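Local coordinates for putative regulatory protein SCO4313 (Streptomyces coelicolor, PDB 2OI8) that probably binds operator DNA as a TetR-family transcriptional regulator, pairing a helix-turn-helix head with an all-helical C-terminal domain, at residues G150-H155 with A172-L177; G91-L96 with L177-R182; A95-A100 with L204-E209; R69-S74 with P104-L109. All blocks are in the same frame, centred on the assembly; numbering follows the deposited sequence.

How the interactions relate
From the N terminus, interaction 4 closes first: helix 60-84 meets helix 104-111 across a loop that contains helix 89-102. Interactions 2 and 3 both start within that loop, on overlapping parts of helix 89-102, so each crosses interaction 4. Interaction 2 returns at helix 170-191, and interaction 3 runs on to helix 202-213. Interaction 1, between 150-155 and 172-177, is nested inside both and shares L177 with interaction 2. Helix 89-102 thus ties the last two helices, 170-191 and 202-213, to the connecting helix 60-84, with W99 probably hydrogen-bonded to R106 and S74 of interaction 4. Interaction 1 lies toward the far end of the C-terminal domain, about 27 Å from interaction 4 between centres.

Interaction 1. Residues G150-H155 with A172-L177; sequences GAFDAH and ALHRAL
F152 sets an edge of its phenyl ring over the imidazole face of H174, forming a T-shaped stack in the helical C-terminal domain of this TetR-type protein, where the start of helix 151-158 crosses the early turns of helix 170-191. The centroids are 5.1 Å apart and the planes nearly perpendicular, at 89°. CD2 of F152 does the touching: it stands above the middle of the imidazole, 3.7 Å from ND1 of H174, while ND1 itself lies close to the plane of the phenyl ring. Both side chains hold CG anti to the backbone N (chi1 -172° for F152, -177° for H174), which throws each ring out from its own helix toward the other. The helices run steeply across one another, their short axes 9.5 Å apart at closest approach, and the two rings bridge that separation. D153 brings its carboxylate to the rim of the imidazole from the same turn as F152, but the modelled separation there is too short to be trusted. The second subunit packs against this patch as well, with its L205 on F152 and its A208 on H174, so the stack belongs to the dimer interface. One turn beyond H174, L177 extends the apolar surface along the phenyl edge: its CD1 lies 3.8 Å from F152 CE2 and 4.0 Å from F152 CZ.

Interaction 2. Residues G91-L96 with L177-R182; sequences GLAHAL and LSFWSR
With chi1 at 171°, F179 swings its ring out from helix 170-191 and drives the outer edge against the backbone of helix 89-102 at L92 and A93; L96 answers with an equally extended first torsion (180°) that carries its methyls toward W180. This is helix-on-helix packing inside the TetR-type C-terminal domain, the two segments running in much the same direction, 33° apart, with the segment axes 11.5 Å apart at closest approach. F179 and W180 span much of this spacing, met by L92, A93 and L96 from the other helix. CZ of F179 comes within 3.5 Å of the A93 backbone N, which lies near the plane of the phenyl ring together with L92 C, so the ring meets the helix edge-on. Its CE2 is 3.8 Å from A93 CB, and CZ is 4.1 Å from L92 CB. I135 of helix 129-139 and L213 of helix 202-213 also pack on F179. Cutting F179 back to an alanine would probably open a gap between the two helices and leave L92 and A93 without their aromatic partner. W180 starts away from helix 89-102, yet its indole turns back far enough for CZ3 to come 4.4 Å from L96 CD2, approaching obliquely.

Interaction 3. Residues A95-A100 with L204-E209; sequences ALRAWA and LLFEAE
R97 lays the aliphatic part of its side chain over one face of F206, joining helix 89-102 to helix 202-213 by a CH-pi contact within the all-helical C-terminal domain of this TetR-type protein. CD of R97 sits 3.8 Å from the ring centroid and only 7° off the ring normal, so the methylene is centred on the face. The arginine chain is stretched out from CA to NE, and this full extension lets it run the length of the phenylalanine side chain in the opposite sense. CB of R97 therefore lies by the far end of the ring, 3.9 Å from F206 CZ, whereas the guanidinium reaches the base, with NH1 3.6 Å from F206 CB. A near-perpendicular last torsion (chi4 86°) then turns the guanidinium out of line with the chain, and its plane ends up 53° from that of the ring, with NH1 3.4 Å from F206 CD2. NH1 of R97 makes a salt bridge to E190 of helix 170-191, and that anchor is likely to fix where the guanidinium goes. F206, its CG anti to the backbone N, is directed toward R97; V186 of helix 170-191 packs on it too. Were F206 a serine, the methylenes of R97 would probably lose the surface they lie on, and the arginine would be freer to turn. E209, on the same helix as F206, forms a salt bridge with R182 of the second subunit. The contact thus divides the arginine: its charge is met by a carboxylate, while its methylenes supply apolar cover for a buried ring.

Interaction 4. Residues R69-S74 with P104-L109; sequences RDAYRS and PQRYFL
S74 OG is held between two groups while it lies against R106: it donates to the carbonyl O of A71, 2.9 Å away and one turn back in its own helix, and it is also hydrogen-bonded to NE1 of W99 on helix 89-102. The bond to A71 O meets the carbonyl at a C=O...OG angle of 123° and comes in 30° from the carbonyl plane. A chi1 of 53° folds the hydroxyl back over its own helix, where it can reach that oxygen. R106 passes beside it, CD 3.6 Å and NH1 3.5 Å from S74 OG, close but oblique. The arginine leaves helix 104-111 extended and then bends at its third torsion, which takes the guanidinium along helix 60-84 past S74. Its polar end is held by the backbone O of W99, bonded through NH2, so W99 engages both sides of the contact. Nearer the root of the same side chain, CG of R106 rests 3.7 Å from A71 CB. The small alanine allows a close approach here, the CA atoms of A71 and R106 being 6.1 Å apart. L109, one turn on from R106, packs on W26 and I29 of helix 14-32 in the N-terminal part. In TetR-family regulators a long helix like 60-84 connects the DNA-binding head to the C-terminal domain, and a junction like this one, where a short helix of that domain lies against the connecting helix, is consistent with that architecture.

Interaction 1. Residues G150-H155 with A172-L177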
loop_
_atom_site.group_PDB
_atom_site.type_symbol
_atom_site.label_atom_id
_atom_site.label_comp_id
_atom_site.label_asym_id
_atom_site.label_seq_id
_atom_site.Cartn_x
_atom_site.Cartn_y
_atom_site.Cartn_z
ATOM N N GLY A 150 27.451 8.779 2.180
ATOM C CA GLY A 150 26.401 7.913 2.727
ATOM C C GLY A 150 26.384 6.544 2.076
ATOM O O GLY A 150 26.568 6.416 0.860
ATOM N N ALA A 151 26.129 5.522 2.885
ATOM C CA ALA A 151 26.213 4.128 2.446
ATOM C C ALA A 151 25.276 3.673 1.298
ATOM O O ALA A 151 25.673 2.822 0.486
ATOM C CB ALA A 151 26.067 3.199 3.652
ATOM N N PHE A 152 24.057 4.210 1.222
ATOM C CA PHE A 152 23.141 3.804 0.150
ATOM C C PHE A 152 23.535 4.361 -1.214
ATOM O O PHE A 152 23.474 3.631 -2.223
ATOM C CB PHE A 152 21.695 4.148 0.491
ATOM C CG PHE A 152 20.681 3.579 -0.480
ATOM C CD1 PHE A 152 20.720 2.226 -0.858
ATOM C CD2 PHE A 152 19.656 4.392 -0.996
ATOM C CE1 PHE A 152 19.761 1.698 -1.752
ATOM C CE2 PHE A 152 18.689 3.873 -1.891
ATOM C CZ PHE A 152 18.746 2.528 -2.265
ATOM N N ASP A 153 23.945 5.642 -1.239
ATOM C CA ASP A 153 24.516 6.282 -2.436
ATOM C C ASP A 153 25.638 5.423 -3.036
ATOM O O ASP A 153 25.652 5.164 -4.242
ATOM C CB ASP A 153 25.057 7.696 -2.137
ATOM C CG ASP A 153 24.063 8.568 -1.360
ATOM O OD1 ASP A 153 22.842 8.506 -1.619
ATOM O OD2 ASP A 153 24.515 9.336 -0.484
ATOM N N ALA A 154 26.566 4.971 -2.192
ATOM C CA ALA A 154 27.667 4.103 -2.638
ATOM C C ALA A 154 27.153 2.868 -3.378
ATOM O O ALA A 154 27.690 2.493 -4.427
ATOM C CB ALA A 154 28.525 3.679 -1.458
ATOM N N HIS A 155 26.121 2.245 -2.816
ATOM C CA HIS A 155 25.465 1.117 -3.453
ATOM C C HIS A 155 24.890 1.497 -4.818
ATOM O O HIS A 155 25.025 0.754 -5.786
ATOM C CB HIS A 155 24.363 0.609 -2.536
ATOM C CG HIS A 155 23.465 -0.406 -3.164
ATOM N ND1 HIS A 155 23.843 -1.719 -3.355
ATOM C CD2 HIS A 155 22.192 -0.307 -3.623
ATOM C CE1 HIS A 155 22.838 -2.384 -3.899
ATOM N NE2 HIS A 155 21.830 -1.549 -4.079
ATOM N N ALA A 172 21.235 12.115 -5.815
ATOM C CA ALA A 172 20.003 12.531 -6.474
ATOM C C ALA A 172 19.089 11.339 -6.690
ATOM O O ALA A 172 17.877 11.460 -6.545
ATOM C CB ALA A 172 20.308 13.227 -7.795
ATOM N N LEU A 173 19.657 10.180 -7.026
ATOM C CA LEU A 173 18.833 8.973 -7.193
ATOM C C LEU A 173 18.285 8.524 -5.841
ATOM O O LEU A 173 17.125 8.105 -5.734
ATOM C CB LEU A 173 19.597 7.819 -7.854
ATOM C CG LEU A 173 20.283 7.936 -9.222
ATOM C CD1 LEU A 173 20.591 6.547 -9.778
ATOM C CD2 LEU A 173 19.459 8.728 -10.213
ATOM N N HIS A 174 19.128 8.616 -4.816
ATOM C CA HIS A 174 18.743 8.320 -3.442
ATOM C C HIS A 174 17.591 9.233 -2.994
ATOM O O HIS A 174 16.561 8.762 -2.478
ATOM C CB HIS A 174 19.948 8.502 -2.526
ATOM C CG HIS A 174 19.681 8.156 -1.094
ATOM N ND1 HIS A 174 18.415 7.903 -0.609
ATOM C CD2 HIS A 174 20.514 8.071 -0.031
ATOM C CE1 HIS A 174 18.481 7.663 0.689
ATOM N NE2 HIS A 174 19.745 7.762 1.063
ATOM N N ARG A 175 17.761 10.534 -3.207
ATOM C CA ARG A 175 16.690 11.475 -2.937
ATOM C C ARG A 175 15.396 11.121 -3.690
ATOM O O ARG A 175 14.319 11.125 -3.100
ATOM C CB ARG A 175 17.135 12.885 -3.274
ATOM C CG ARG A 175 16.057 13.909 -3.036
ATOM C CD ARG A 175 16.610 15.278 -3.267
ATOM N NE ARG A 175 17.632 15.576 -2.278
ATOM C CZ ARG A 175 17.750 16.759 -1.697
ATOM N NH1 ARG A 175 16.898 17.732 -2.024
ATOM N NH2 ARG A 175 18.697 16.971 -0.791
ATOM N N ALA A 176 15.495 10.809 -4.984
ATOM C CA ALA A 176 14.313 10.407 -5.779
ATOM C C ALA A 176 13.556 9.198 -5.198
ATOM O O ALA A 176 12.326 9.193 -5.095
ATOM C CB ALA A 176 14.707 10.143 -7.229
ATOM N N LEU A 177 14.300 8.163 -4.833
ATOM C CA LEU A 177 13.730 6.972 -4.205
ATOM C C LEU A 177 13.050 7.312 -2.872
ATOM O O LEU A 177 11.981 6.813 -2.602
ATOM C CB LEU A 177 14.824 5.906 -4.024
ATOM C CG LEU A 177 15.437 5.349 -5.316
ATOM C CD1 LEU A 177 16.584 4.446 -5.002
ATOM C CD2 LEU A 177 14.400 4.599 -6.124
#

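Interaction 2. Residues G91-L96 with L177-R182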
loop_
_atom_site.group_PDB
_atom_site.type_symbol
_atom_site.label_atom_id
_atom_site.label_comp_id
_atom_site.label_asym_id
_atom_site.label_seq_id
_atom_site.Cartn_x
_atom_site.Cartn_y
_atom_site.Cartn_z
ATOM N N GLY A 91 5.902 20.740 -6.346
ATOM C CA GLY A 91 4.827 20.693 -7.331
ATOM C C GLY A 91 4.550 19.272 -7.755
ATOM O O GLY A 91 3.389 18.882 -7.952
ATOM N N LEU A 92 5.632 18.505 -7.876
ATOM C CA LEU A 92 5.584 17.107 -8.265
ATOM C C LEU A 92 4.886 16.261 -7.196
ATOM O O LEU A 92 4.037 15.444 -7.510
ATOM C CB LEU A 92 7.004 16.615 -8.521
ATOM C CG LEU A 92 7.582 16.550 -9.939
ATOM C CD1 LEU A 92 7.006 17.557 -10.890
ATOM C CD2 LEU A 92 9.078 16.677 -9.866
ATOM N N ALA A 93 5.248 16.486 -5.936
ATOM C CA ALA A 93 4.587 15.877 -4.803
ATOM C C ALA A 93 3.069 16.152 -4.812
ATOM O O ALA A 93 2.256 15.245 -4.581
ATOM C CB ALA A 93 5.213 16.369 -3.528
ATOM N N HIS A 94 2.681 17.382 -5.108
ATOM C CA HIS A 94 1.266 17.721 -5.168
ATOM C C HIS A 94 0.528 17.119 -6.348
ATOM O O HIS A 94 -0.655 16.797 -6.243
ATOM C CB HIS A 94 1.093 19.228 -5.157
ATOM C CG HIS A 94 1.354 19.827 -3.818
ATOM N ND1 HIS A 94 0.638 19.460 -2.697
ATOM C CD2 HIS A 94 2.271 20.736 -3.406
ATOM C CE1 HIS A 94 1.100 20.123 -1.654
ATOM N NE2 HIS A 94 2.086 20.910 -2.056
ATOM N N ALA A 95 1.227 16.990 -7.470
ATOM C CA ALA A 95 0.697 16.282 -8.634
ATOM C C ALA A 95 0.378 14.820 -8.235
ATOM O O ALA A 95 -0.720 14.290 -8.500
ATOM C CB ALA A 95 1.718 16.317 -9.767
ATOM N N LEU A 96 1.332 14.204 -7.559
ATOM C CA LEU A 96 1.195 12.811 -7.149
ATOM C C LEU A 96 0.012 12.607 -6.184
ATOM O O LEU A 96 -0.667 11.596 -6.280
ATOM C CB LEU A 96 2.515 12.291 -6.534
ATOM C CG LEU A 96 2.502 10.828 -6.049
ATOM C CD1 LEU A 96 2.163 9.826 -7.201
ATOM C CD2 LEU A 96 3.797 10.426 -5.308
ATOM N N LEU A 177 14.300 8.163 -4.833
ATOM C CA LEU A 177 13.730 6.972 -4.205
ATOM C C LEU A 177 13.050 7.312 -2.872
ATOM O O LEU A 177 11.981 6.813 -2.602
ATOM C CB LEU A 177 14.824 5.906 -4.024
ATOM C CG LEU A 177 15.437 5.349 -5.316
ATOM C CD1 LEU A 177 16.584 4.446 -5.002
ATOM C CD2 LEU A 177 14.400 4.599 -6.124
ATOM N N SER A 178 13.664 8.190 -2.077
ATOM C CA SER A 178 13.097 8.697 -0.812
ATOM C C SER A 178 11.812 9.507 -0.964
ATOM O O SER A 178 10.901 9.415 -0.132
ATOM C CB SER A 178 14.117 9.555 -0.069
ATOM O OG SER A 178 14.972 8.748 0.710
ATOM N N PHE A 179 11.763 10.327 -1.999
ATOM C CA PHE A 179 10.558 11.063 -2.346
ATOM C C PHE A 179 9.444 10.049 -2.666
ATOM O O PHE A 179 8.340 10.111 -2.132
ATOM C CB PHE A 179 10.915 11.975 -3.533
ATOM C CG PHE A 179 9.753 12.676 -4.183
ATOM C CD1 PHE A 179 8.958 12.021 -5.115
ATOM C CD2 PHE A 179 9.510 14.024 -3.925
ATOM C CE1 PHE A 179 7.913 12.670 -5.732
ATOM C CE2 PHE A 179 8.465 14.688 -4.551
ATOM C CZ PHE A 179 7.669 14.011 -5.458
ATOM N N TRP A 180 9.762 9.106 -3.543
ATOM C CA TRP A 180 8.828 8.076 -3.956
ATOM C C TRP A 180 8.255 7.329 -2.738
ATOM O O TRP A 180 7.040 7.225 -2.569
ATOM C CB TRP A 180 9.564 7.105 -4.874
ATOM C CG TRP A 180 8.713 6.265 -5.745
ATOM C CD1 TRP A 180 8.736 4.907 -5.838
ATOM C CD2 TRP A 180 7.730 6.715 -6.668
ATOM N NE1 TRP A 180 7.821 4.480 -6.757
ATOM C CE2 TRP A 180 7.183 5.569 -7.283
ATOM C CE3 TRP A 180 7.250 7.978 -7.038
ATOM C CZ2 TRP A 180 6.181 5.641 -8.267
ATOM C CZ3 TRP A 180 6.233 8.051 -8.021
ATOM C CH2 TRP A 180 5.717 6.885 -8.615
ATOM N N SER A 181 9.130 6.835 -1.872
ATOM C CA SER A 181 8.675 5.936 -0.832
ATOM C C SER A 181 8.026 6.713 0.282
ATOM O O SER A 181 6.986 6.314 0.759
ATOM C CB SER A 181 9.827 5.102 -0.309
ATOM O OG SER A 181 10.741 5.967 0.318
ATOM N N ARG A 182 8.620 7.824 0.690
ATOM C CA ARG A 182 8.031 8.661 1.738
ATOM C C ARG A 182 6.587 9.145 1.451
ATOM O O ARG A 182 5.711 9.064 2.330
ATOM C CB ARG A 182 8.945 9.847 2.077
ATOM C CG ARG A 182 10.170 9.419 2.834
ATOM C CD ARG A 182 11.035 10.570 3.305
ATOM N NE ARG A 182 12.365 10.085 3.694
ATOM C CZ ARG A 182 13.390 10.866 4.053
ATOM N NH1 ARG A 182 13.260 12.182 4.088
ATOM N NH2 ARG A 182 14.554 10.323 4.378
#

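Interaction 3. Residues A95-A100 with L204-E209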
loop_
_atom_site.group_PDB
_atom_site.type_symbol
_atom_site.label_atom_id
_atom_site.label_comp_id
_atom_site.label_asym_id
_atom_site.label_seq_id
_atom_site.Cartn_x
_atom_site.Cartn_y
_atom_site.Cartn_z
ATOM N N ALA A 95 1.227 16.990 -7.470
ATOM C CA ALA A 95 0.697 16.282 -8.634
ATOM C C ALA A 95 0.378 14.820 -8.235
ATOM O O ALA A 95 -0.720 14.290 -8.500
ATOM C CB ALA A 95 1.718 16.317 -9.767
ATOM N N LEU A 96 1.332 14.204 -7.559
ATOM C CA LEU A 96 1.195 12.811 -7.149
ATOM C C LEU A 96 0.012 12.607 -6.184
ATOM O O LEU A 96 -0.667 11.596 -6.280
ATOM C CB LEU A 96 2.515 12.291 -6.534
ATOM C CG LEU A 96 2.502 10.828 -6.049
ATOM C CD1 LEU A 96 2.163 9.826 -7.201
ATOM C CD2 LEU A 96 3.797 10.426 -5.308
ATOM N N ARG A 97 -0.231 13.588 -5.292
ATOM C CA ARG A 97 -1.275 13.489 -4.265
ATOM C C ARG A 97 -2.641 13.454 -4.913
ATOM O O ARG A 97 -3.471 12.587 -4.593
ATOM C CB ARG A 97 -1.194 14.646 -3.255
ATOM C CG ARG A 97 -2.176 14.517 -2.070
ATOM C CD ARG A 97 -1.817 15.385 -0.862
ATOM N NE ARG A 97 -2.863 15.293 0.155
ATOM C CZ ARG A 97 -2.913 14.338 1.093
ATOM N NH1 ARG A 97 -1.960 13.425 1.150
ATOM N NH2 ARG A 97 -3.905 14.278 1.985
ATOM N N ALA A 98 -2.850 14.375 -5.844
ATOM C CA ALA A 98 -4.147 14.551 -6.513
ATOM C C ALA A 98 -4.458 13.389 -7.439
ATOM O O ALA A 98 -5.590 12.899 -7.476
ATOM C CB ALA A 98 -4.175 15.875 -7.275
ATOM N N TRP A 99 -3.445 12.949 -8.180
ATOM C CA TRP A 99 -3.572 11.756 -9.004
ATOM C C TRP A 99 -3.980 10.563 -8.114
ATOM O O TRP A 99 -4.909 9.803 -8.453
ATOM C CB TRP A 99 -2.271 11.465 -9.761
ATOM C CG TRP A 99 -2.360 10.199 -10.550
ATOM C CD1 TRP A 99 -2.824 10.057 -11.819
ATOM C CD2 TRP A 99 -1.994 8.878 -10.110
ATOM N NE1 TRP A 99 -2.776 8.737 -12.207
ATOM C CE2 TRP A 99 -2.274 7.990 -11.174
ATOM C CE3 TRP A 99 -1.473 8.360 -8.921
ATOM C CZ2 TRP A 99 -2.040 6.623 -11.088
ATOM C CZ3 TRP A 99 -1.241 7.002 -8.835
ATOM C CH2 TRP A 99 -1.521 6.149 -9.916
ATOM N N ALA A 100 -3.288 10.394 -6.986
ATOM C CA ALA A 100 -3.637 9.353 -6.025
ATOM C C ALA A 100 -5.063 9.536 -5.516
ATOM O O ALA A 100 -5.882 8.612 -5.553
ATOM C CB ALA A 100 -2.646 9.342 -4.847
ATOM N N LEU A 204 -1.580 17.534 6.171
ATOM C CA LEU A 204 -0.525 18.335 6.811
ATOM C C LEU A 204 0.680 17.458 7.070
ATOM O O LEU A 204 1.810 17.884 6.823
ATOM C CB LEU A 204 -1.010 18.999 8.108
ATOM C CG LEU A 204 -1.685 20.380 8.080
ATOM C CD1 LEU A 204 -2.454 20.682 6.793
ATOM C CD2 LEU A 204 -2.593 20.571 9.306
ATOM N N LEU A 205 0.427 16.229 7.539
ATOM C CA LEU A 205 1.467 15.185 7.566
ATOM C C LEU A 205 2.209 15.078 6.222
ATOM O O LEU A 205 3.442 15.095 6.187
ATOM C CB LEU A 205 0.911 13.819 7.993
ATOM C CG LEU A 205 1.907 12.666 7.794
ATOM C CD1 LEU A 205 3.218 12.840 8.575
ATOM C CD2 LEU A 205 1.279 11.308 8.083
ATOM N N PHE A 206 1.452 15.008 5.135
ATOM C CA PHE A 206 2.009 14.942 3.794
ATOM C C PHE A 206 2.879 16.160 3.520
ATOM O O PHE A 206 4.006 16.008 3.034
ATOM C CB PHE A 206 0.876 14.830 2.758
ATOM C CG PHE A 206 1.355 14.705 1.334
ATOM C CD1 PHE A 206 1.771 15.831 0.614
ATOM C CD2 PHE A 206 1.369 13.466 0.701
ATOM C CE1 PHE A 206 2.202 15.713 -0.726
ATOM C CE2 PHE A 206 1.815 13.335 -0.644
ATOM C CZ PHE A 206 2.223 14.463 -1.355
ATOM N N GLU A 207 2.358 17.355 3.830
ATOM C CA GLU A 207 3.142 18.600 3.741
ATOM C C GLU A 207 4.429 18.555 4.554
ATOM O O GLU A 207 5.473 19.034 4.084
ATOM C CB GLU A 207 2.351 19.840 4.198
ATOM C CG GLU A 207 1.374 20.408 3.202
ATOM C CD GLU A 207 1.939 20.496 1.808
ATOM O OE1 GLU A 207 2.773 21.394 1.530
ATOM O OE2 GLU A 207 1.535 19.653 0.984
ATOM N N ALA A 208 4.335 18.036 5.781
ATOM C CA ALA A 208 5.497 17.932 6.647
ATOM C C ALA A 208 6.548 17.022 6.002
ATOM O O ALA A 208 7.710 17.415 5.869
ATOM C CB ALA A 208 5.111 17.429 8.010
ATOM N N GLU A 209 6.136 15.832 5.571
ATOM C CA GLU A 209 7.059 14.872 4.968
ATOM C C GLU A 209 7.731 15.413 3.718
ATOM O O GLU A 209 8.909 15.170 3.496
ATOM C CB GLU A 209 6.355 13.550 4.673
ATOM C CG GLU A 209 6.161 12.693 5.905
ATOM C CD GLU A 209 7.475 12.219 6.481
ATOM O OE1 GLU A 209 8.055 11.268 5.932
ATOM O OE2 GLU A 209 7.949 12.798 7.481
#

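Interaction 4. Residues R69-S74 with P104-L109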
loop_
_atom_site.group_PDB
_atom_site.type_symbol
_atom_site.label_atom_id
_atom_site.label_comp_id
_atom_site.label_asym_id
_atom_site.label_seq_id
_atom_site.Cartn_x
_atom_site.Cartn_y
_atom_site.Cartn_z
ATOM N N ARG A 69 -1.059 -0.721 -17.468
ATOM C CA ARG A 69 -0.392 0.203 -18.414
ATOM C C ARG A 69 -1.050 1.590 -18.423
ATOM O O ARG A 69 -0.353 2.626 -18.380
ATOM C CB ARG A 69 -0.397 -0.405 -19.834
ATOM C CG ARG A 69 0.487 0.295 -20.899
ATOM C CD ARG A 69 0.660 -0.533 -22.244
ATOM N NE ARG A 69 0.881 -1.971 -22.001
ATOM C CZ ARG A 69 1.744 -2.753 -22.657
ATOM N NH1 ARG A 69 2.529 -2.261 -23.617
ATOM N NH2 ARG A 69 1.841 -4.043 -22.329
ATOM N N ASP A 70 -2.387 1.592 -18.470
ATOM C CA ASP A 70 -3.194 2.807 -18.452
ATOM C C ASP A 70 -2.967 3.563 -17.170
ATOM O O ASP A 70 -2.896 4.790 -17.179
ATOM C CB ASP A 70 -4.693 2.477 -18.542
ATOM C CG ASP A 70 -5.162 2.200 -19.962
ATOM O OD1 ASP A 70 -4.387 2.402 -20.920
ATOM O OD2 ASP A 70 -6.327 1.789 -20.128
ATOM N N ALA A 71 -2.862 2.819 -16.068
ATOM C CA ALA A 71 -2.673 3.422 -14.742
ATOM C C ALA A 71 -1.331 4.159 -14.677
ATOM O O ALA A 71 -1.293 5.349 -14.334
ATOM C CB ALA A 71 -2.810 2.368 -13.611
ATOM N N TYR A 72 -0.251 3.461 -15.042
ATOM C CA TYR A 72 1.096 4.047 -15.096
ATOM C C TYR A 72 1.144 5.261 -15.993
ATOM O O TYR A 72 1.800 6.254 -15.657
ATOM C CB TYR A 72 2.131 3.030 -15.581
ATOM C CG TYR A 72 2.581 2.079 -14.502
ATOM C CD1 TYR A 72 3.190 2.558 -13.340
ATOM C CD2 TYR A 72 2.410 0.701 -14.637
ATOM C CE1 TYR A 72 3.606 1.698 -12.335
ATOM C CE2 TYR A 72 2.835 -0.181 -13.634
ATOM C CZ TYR A 72 3.435 0.334 -12.485
ATOM O OH TYR A 72 3.866 -0.508 -11.476
ATOM N N ARG A 73 0.423 5.193 -17.113
ATOM C CA ARG A 73 0.487 6.253 -18.111
ATOM C C ARG A 73 -0.124 7.569 -17.611
ATOM O O ARG A 73 0.401 8.654 -17.894
ATOM C CB ARG A 73 -0.130 5.778 -19.421
ATOM C CG ARG A 73 -0.301 6.852 -20.496
ATOM C CD ARG A 73 -0.090 6.279 -21.903
ATOM N NE ARG A 73 -0.929 5.106 -22.172
ATOM C CZ ARG A 73 -0.486 3.850 -22.226
ATOM N NH1 ARG A 73 0.801 3.575 -22.025
ATOM N NH2 ARG A 73 -1.335 2.862 -22.484
ATOM N N SER A 74 -1.212 7.477 -16.855
ATOM C CA SER A 74 -1.800 8.668 -16.284
ATOM C C SER A 74 -0.992 9.163 -15.086
ATOM O O SER A 74 -0.971 10.358 -14.804
ATOM C CB SER A 74 -3.257 8.444 -15.891
ATOM O OG SER A 74 -3.370 7.301 -15.066
ATOM N N PRO A 104 -8.558 6.328 -6.121
ATOM C CA PRO A 104 -7.890 5.358 -5.257
ATOM C C PRO A 104 -7.787 3.954 -5.858
ATOM O O PRO A 104 -6.769 3.245 -5.621
ATOM C CB PRO A 104 -8.782 5.326 -4.007
ATOM C CG PRO A 104 -9.421 6.703 -3.965
ATOM C CD PRO A 104 -9.722 6.933 -5.446
ATOM N N GLN A 105 -8.803 3.553 -6.627
ATOM C CA GLN A 105 -8.824 2.217 -7.204
ATOM C C GLN A 105 -7.688 2.078 -8.182
ATOM O O GLN A 105 -7.014 1.042 -8.211
ATOM C CB GLN A 105 -10.151 1.904 -7.896
ATOM C CG GLN A 105 -11.303 1.742 -6.959
ATOM C CD GLN A 105 -11.013 0.746 -5.848
ATOM O OE1 GLN A 105 -10.619 -0.416 -6.088
ATOM N NE2 GLN A 105 -11.203 1.194 -4.615
ATOM N N ARG A 106 -7.457 3.135 -8.961
ATOM C CA ARG A 106 -6.340 3.136 -9.883
ATOM C C ARG A 106 -4.996 3.090 -9.128
ATOM O O ARG A 106 -4.088 2.360 -9.524
ATOM C CB ARG A 106 -6.430 4.355 -10.775
ATOM C CG ARG A 106 -5.422 4.425 -11.896
ATOM C CD ARG A 106 -5.609 5.733 -12.662
ATOM N NE ARG A 106 -5.630 6.887 -11.756
ATOM C CZ ARG A 106 -5.958 8.122 -12.125
ATOM N NH1 ARG A 106 -6.289 8.370 -13.385
ATOM N NH2 ARG A 106 -5.946 9.115 -11.241
ATOM N N TYR A 107 -4.882 3.839 -8.030
ATOM C CA TYR A 107 -3.668 3.855 -7.225
ATOM C C TYR A 107 -3.336 2.435 -6.758
ATOM O O TYR A 107 -2.185 1.975 -6.864
ATOM C CB TYR A 107 -3.843 4.812 -6.018
ATOM C CG TYR A 107 -2.645 4.866 -5.064
ATOM C CD1 TYR A 107 -2.566 3.992 -3.979
ATOM C CD2 TYR A 107 -1.597 5.805 -5.246
ATOM C CE1 TYR A 107 -1.464 4.017 -3.083
ATOM C CE2 TYR A 107 -0.482 5.853 -4.347
ATOM C CZ TYR A 107 -0.430 4.948 -3.285
ATOM O OH TYR A 107 0.630 4.949 -2.388
ATOM N N PHE A 108 -4.355 1.735 -6.271
ATOM C CA PHE A 108 -4.145 0.439 -5.653
ATOM C C PHE A 108 -3.908 -0.692 -6.626
ATOM O O PHE A 108 -3.316 -1.697 -6.262
ATOM C CB PHE A 108 -5.297 0.089 -4.733
ATOM C CG PHE A 108 -5.253 0.819 -3.409
ATOM C CD1 PHE A 108 -4.098 0.778 -2.615
ATOM C CD2 PHE A 108 -6.380 1.514 -2.937
ATOM C CE1 PHE A 108 -4.060 1.450 -1.350
ATOM C CE2 PHE A 108 -6.364 2.164 -1.690
ATOM C CZ PHE A 108 -5.205 2.140 -0.895
ATOM N N LEU A 109 -4.352 -0.530 -7.867
ATOM C CA LEU A 109 -4.037 -1.520 -8.876
ATOM C C LEU A 109 -2.493 -1.554 -9.091
ATOM O O LEU A 109 -1.909 -2.612 -9.296
ATOM C CB LEU A 109 -4.829 -1.217 -10.156
ATOM C CG LEU A 109 -4.780 -2.258 -11.287
ATOM C CD1 LEU A 109 -5.620 -3.537 -11.023
ATOM C CD2 LEU A 109 -5.168 -1.618 -12.601
#